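Local coordinates for Hit-like protein involved in cell-cycle regulation (Bartonella henselae, PDB 3LB5), which probably binds nucleotides as a member of the histidine triad (HIT) family and is thought to take part in cell-cycle regulation, at residues 65-70 / 88-93. Residues are numbered along the deposited sequence; the frame is centred on the assembly and turned at random.
Sequences TLVIPK and IKAVQK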
ATOM      1  N   THR B  65     -10.754   1.752   6.919  1.00  7.90           N
ATOM      2  CA  THR B  65     -10.358   3.149   7.057  1.00  8.32           C
ATOM      3  C   THR B  65      -9.526   3.580   5.850  1.00  8.35           C
ATOM      4  O   THR B  65      -8.764   2.770   5.270  1.00  7.02           O
ATOM      5  CB  THR B  65      -9.543   3.341   8.352  1.00  8.77           C
ATOM      6  OG1 THR B  65     -10.266   2.793   9.462  1.00 10.47           O
ATOM      7  CG2 THR B  65      -9.235   4.846   8.630  1.00  8.10           C
ATOM      8  N   LEU B  66      -9.674   4.859   5.484  1.00  8.18           N
ATOM      9  CA  LEU B  66      -8.883   5.453   4.419  1.00  8.19           C
ATOM     10  C   LEU B  66      -7.912   6.471   5.009  1.00  7.47           C
ATOM     11  O   LEU B  66      -8.261   7.206   5.941  1.00  7.01           O
ATOM     12  CB  LEU B  66      -9.796   6.142   3.400  1.00  7.93           C
ATOM     13  CG  LEU B  66     -10.870   5.263   2.773  1.00 11.22           C
ATOM     14  CD1 LEU B  66     -11.682   6.050   1.747  1.00 12.95           C
ATOM     15  CD2 LEU B  66     -10.222   4.064   2.132  1.00 10.83           C
ATOM     16  N   VAL B  67      -6.705   6.529   4.460  1.00  6.41           N
ATOM     17  CA  VAL B  67      -5.740   7.569   4.892  1.00  7.37           C
ATOM     18  C   VAL B  67      -5.373   8.402   3.664  1.00  7.95           C
ATOM     19  O   VAL B  67      -4.995   7.837   2.623  1.00  7.31           O
ATOM     20  CB  VAL B  67      -4.464   6.950   5.468  1.00  6.92           C
ATOM     21  CG1 VAL B  67      -3.351   8.018   5.653  1.00  8.37           C
ATOM     22  CG2 VAL B  67      -4.758   6.278   6.825  1.00  7.15           C
ATOM     23  N   ILE B  68      -5.532   9.728   3.776  1.00  7.54           N
ATOM     24  CA  ILE B  68      -5.186  10.635   2.658  1.00  8.21           C
ATOM     25  C   ILE B  68      -4.218  11.728   3.094  1.00  8.37           C
ATOM     26  O   ILE B  68      -4.294  12.201   4.238  1.00  8.64           O
ATOM     27  CB  ILE B  68      -6.446  11.335   2.001  1.00  8.35           C
ATOM     28  CG1 ILE B  68      -7.181  12.253   2.993  1.00  9.49           C
ATOM     29  CG2 ILE B  68      -7.395  10.329   1.328  1.00  7.58           C
ATOM     30  CD1 ILE B  68      -8.370  13.038   2.305  1.00  8.82           C
ATOM     31  N   PRO B  69      -3.351  12.189   2.163  1.00  8.99           N
ATOM     32  CA  PRO B  69      -2.642  13.439   2.414  1.00  8.62           C
ATOM     33  C   PRO B  69      -3.614  14.639   2.307  1.00  9.19           C
ATOM     34  O   PRO B  69      -4.597  14.598   1.572  1.00  9.70           O
ATOM     35  CB  PRO B  69      -1.614  13.476   1.284  1.00  8.43           C
ATOM     36  CG  PRO B  69      -2.336  12.760   0.136  1.00  8.06           C
ATOM     37  CD  PRO B  69      -3.129  11.686   0.787  1.00  9.15           C
ATOM     38  N   LYS B  70      -3.322  15.711   3.023  1.00  8.86           N
ATOM     39  CA  LYS B  70      -4.087  16.932   2.868  1.00  9.74           C
ATOM     40  C   LYS B  70      -3.564  17.647   1.615  1.00 10.44           C
ATOM     41  O   LYS B  70      -4.292  18.435   0.979  1.00 10.55           O
ATOM     42  CB  LYS B  70      -3.913  17.805   4.110  1.00 10.12           C
ATOM     43  CG  LYS B  70      -4.709  17.316   5.313  1.00  9.48           C
ATOM     44  CD  LYS B  70      -4.525  18.269   6.488  1.00 12.00           C
ATOM     45  CE  LYS B  70      -5.551  17.974   7.589  1.00 13.88           C
ATOM     46  NZ  LYS B  70      -5.353  18.791   8.820  1.00 13.97           N
ATOM     47  N   ILE B  88       2.694   7.473   5.175  1.00  9.93           N
ATOM     48  CA  ILE B  88       3.000   6.090   5.521  1.00  9.13           C
ATOM     49  C   ILE B  88       3.064   5.903   7.041  1.00  8.77           C
ATOM     50  O   ILE B  88       2.656   4.857   7.553  1.00  8.69           O
ATOM     51  CB  ILE B  88       4.286   5.572   4.810  1.00  8.73           C
ATOM     52  CG1 ILE B  88       4.284   4.035   4.785  1.00  9.96           C
ATOM     53  CG2 ILE B  88       5.569   6.091   5.480  1.00  9.16           C
ATOM     54  CD1 ILE B  88       3.103   3.425   4.058  1.00 11.29           C
ATOM     55  N   LYS B  89       3.563   6.906   7.761  1.00  7.67           N
ATOM     56  CA  LYS B  89       3.535   6.876   9.224  1.00  8.47           C
ATOM     57  C   LYS B  89       2.110   6.694   9.751  1.00  8.32           C
ATOM     58  O   LYS B  89       1.862   5.891  10.665  1.00  8.58           O
ATOM     59  CB  LYS B  89       4.189   8.132   9.803  1.00  8.78           C
ATOM     60  CG  LYS B  89       3.862   8.412  11.271  1.00 12.34           C
ATOM     61  CD  LYS B  89       4.887   9.344  11.931  1.00 17.02           C
ATOM     62  CE  LYS B  89       4.749  10.772  11.419  1.00 17.74           C
ATOM     63  NZ  LYS B  89       5.663  11.699  12.176  1.00 19.47           N
ATOM     64  N   ALA B  90       1.177   7.450   9.173  1.00  8.36           N
ATOM     65  CA  ALA B  90      -0.216   7.399   9.586  1.00  8.41           C
ATOM     66  C   ALA B  90      -0.859   6.075   9.133  1.00  8.70           C
ATOM     67  O   ALA B  90      -1.672   5.492   9.848  1.00  8.61           O
ATOM     68  CB  ALA B  90      -0.957   8.612   9.010  1.00  7.74           C
ATOM     69  N   VAL B  91      -0.490   5.589   7.948  1.00  8.57           N
ATOM     70  CA  VAL B  91      -0.934   4.247   7.506  1.00  9.03           C
ATOM     71  C   VAL B  91      -0.504   3.157   8.532  1.00  8.98           C
ATOM     72  O   VAL B  91      -1.278   2.248   8.831  1.00  9.22           O
ATOM     73  CB  VAL B  91      -0.374   3.900   6.112  1.00  8.88           C
ATOM     74  CG1 VAL B  91      -0.631   2.427   5.719  1.00  9.33           C
ATOM     75  CG2 VAL B  91      -0.957   4.838   5.043  1.00 10.99           C
ATOM     76  N   GLN B  92       0.722   3.240   9.039  1.00  8.54           N
ATOM     77  CA  GLN B  92       1.175   2.274  10.043  1.00  8.73           C
ATOM     78  C   GLN B  92       0.401   2.448  11.346  1.00  8.87           C
ATOM     79  O   GLN B  92      -0.051   1.475  11.952  1.00  8.25           O
ATOM     80  CB  GLN B  92       2.675   2.384  10.297  1.00  8.70           C
ATOM     81  CG  GLN B  92       3.123   1.526  11.469  1.00  6.18           C
ATOM     82  CD  GLN B  92       4.557   1.756  11.854  1.00  9.73           C
ATOM     83  OE1 GLN B  92       4.983   2.894  12.120  1.00  7.92           O
ATOM     84  NE2 GLN B  92       5.324   0.670  11.902  1.00  6.46           N
ATOM     85  N   LYS B  93       0.241   3.697  11.770  1.00  9.74           N
ATOM     86  CA  LYS B  93      -0.478   4.001  13.009  1.00 10.83           C
ATOM     87  C   LYS B  93      -1.921   3.498  12.931  1.00 10.45           C
ATOM     88  O   LYS B  93      -2.422   2.916  13.884  1.00 10.39           O
ATOM     89  CB  LYS B  93      -0.441   5.503  13.285  1.00 10.83           C
ATOM     90  CG  LYS B  93      -0.861   5.919  14.695  1.00 13.89           C
ATOM     91  CD  LYS B  93      -0.901   7.463  14.773  1.00 15.15           C
ATOM     92  CE  LYS B  93      -1.234   7.959  16.172  1.00 16.59           C
ATOM     93  NZ  LYS B  93      -0.236   7.568  17.214  1.00 18.94           N
TER
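Val67 meets Ala90 and Val91 where helix 81-101 lies over one face of the broad, flat five-stranded antiparallel sheet of the HIT fold. Strand 65-69 is central in that sheet, its backbone hydrogen-bonded to strand 51-55 along one edge and to strand 126-131 along the other. Thr65, Val67 and Pro69 project from the helix-covered face. Leu66 and Ile68 project from the opposite one, where they touch His127 and the pair His123 and His125 respectively, the histidines of the family signature.

Val67 does the reaching from the strand. A beta-branched residue suits an extended backbone, and here its CG1, turned anti to the backbone N (chi1 169°), extends to the helix as the methyl that touches both Ala90 and Val91. Ala90 directs its CB at the strand, and its single methyl group fills the place without holding the helix backbone far off: Val67 CG1 lies 4.2 Å from Ala90 CB. The next residue, Val91, leaves the helix more to the flank; its CG1 takes the position opposite the backbone N (chi1 171°), which leaves CG2 as the branch toward Val67. The two valines pack at a slant, and Val67 CA and Val91 CA, 6.4 Å apart, are the closest CA pair of the two segments.

The patch is small, buried and wholly apolar, joined by van der Waals contact. Phe126 and Ile128 of the neighbouring strand continue it. Beyond the helix lies the dimer interface: Ile88 packs on Leu84 of the second subunit, and the side-chain amide of Gln92 is hydrogen-bonded to Leu76 O, Ala79 O and Thr81 OG1 of that subunit. Being branched, Val91 can serve both sides, touching Leu76 of the second subunit while its CG2 rests 4.0 Å from Val67 CG1 and 4.1 Å from Val67 CB.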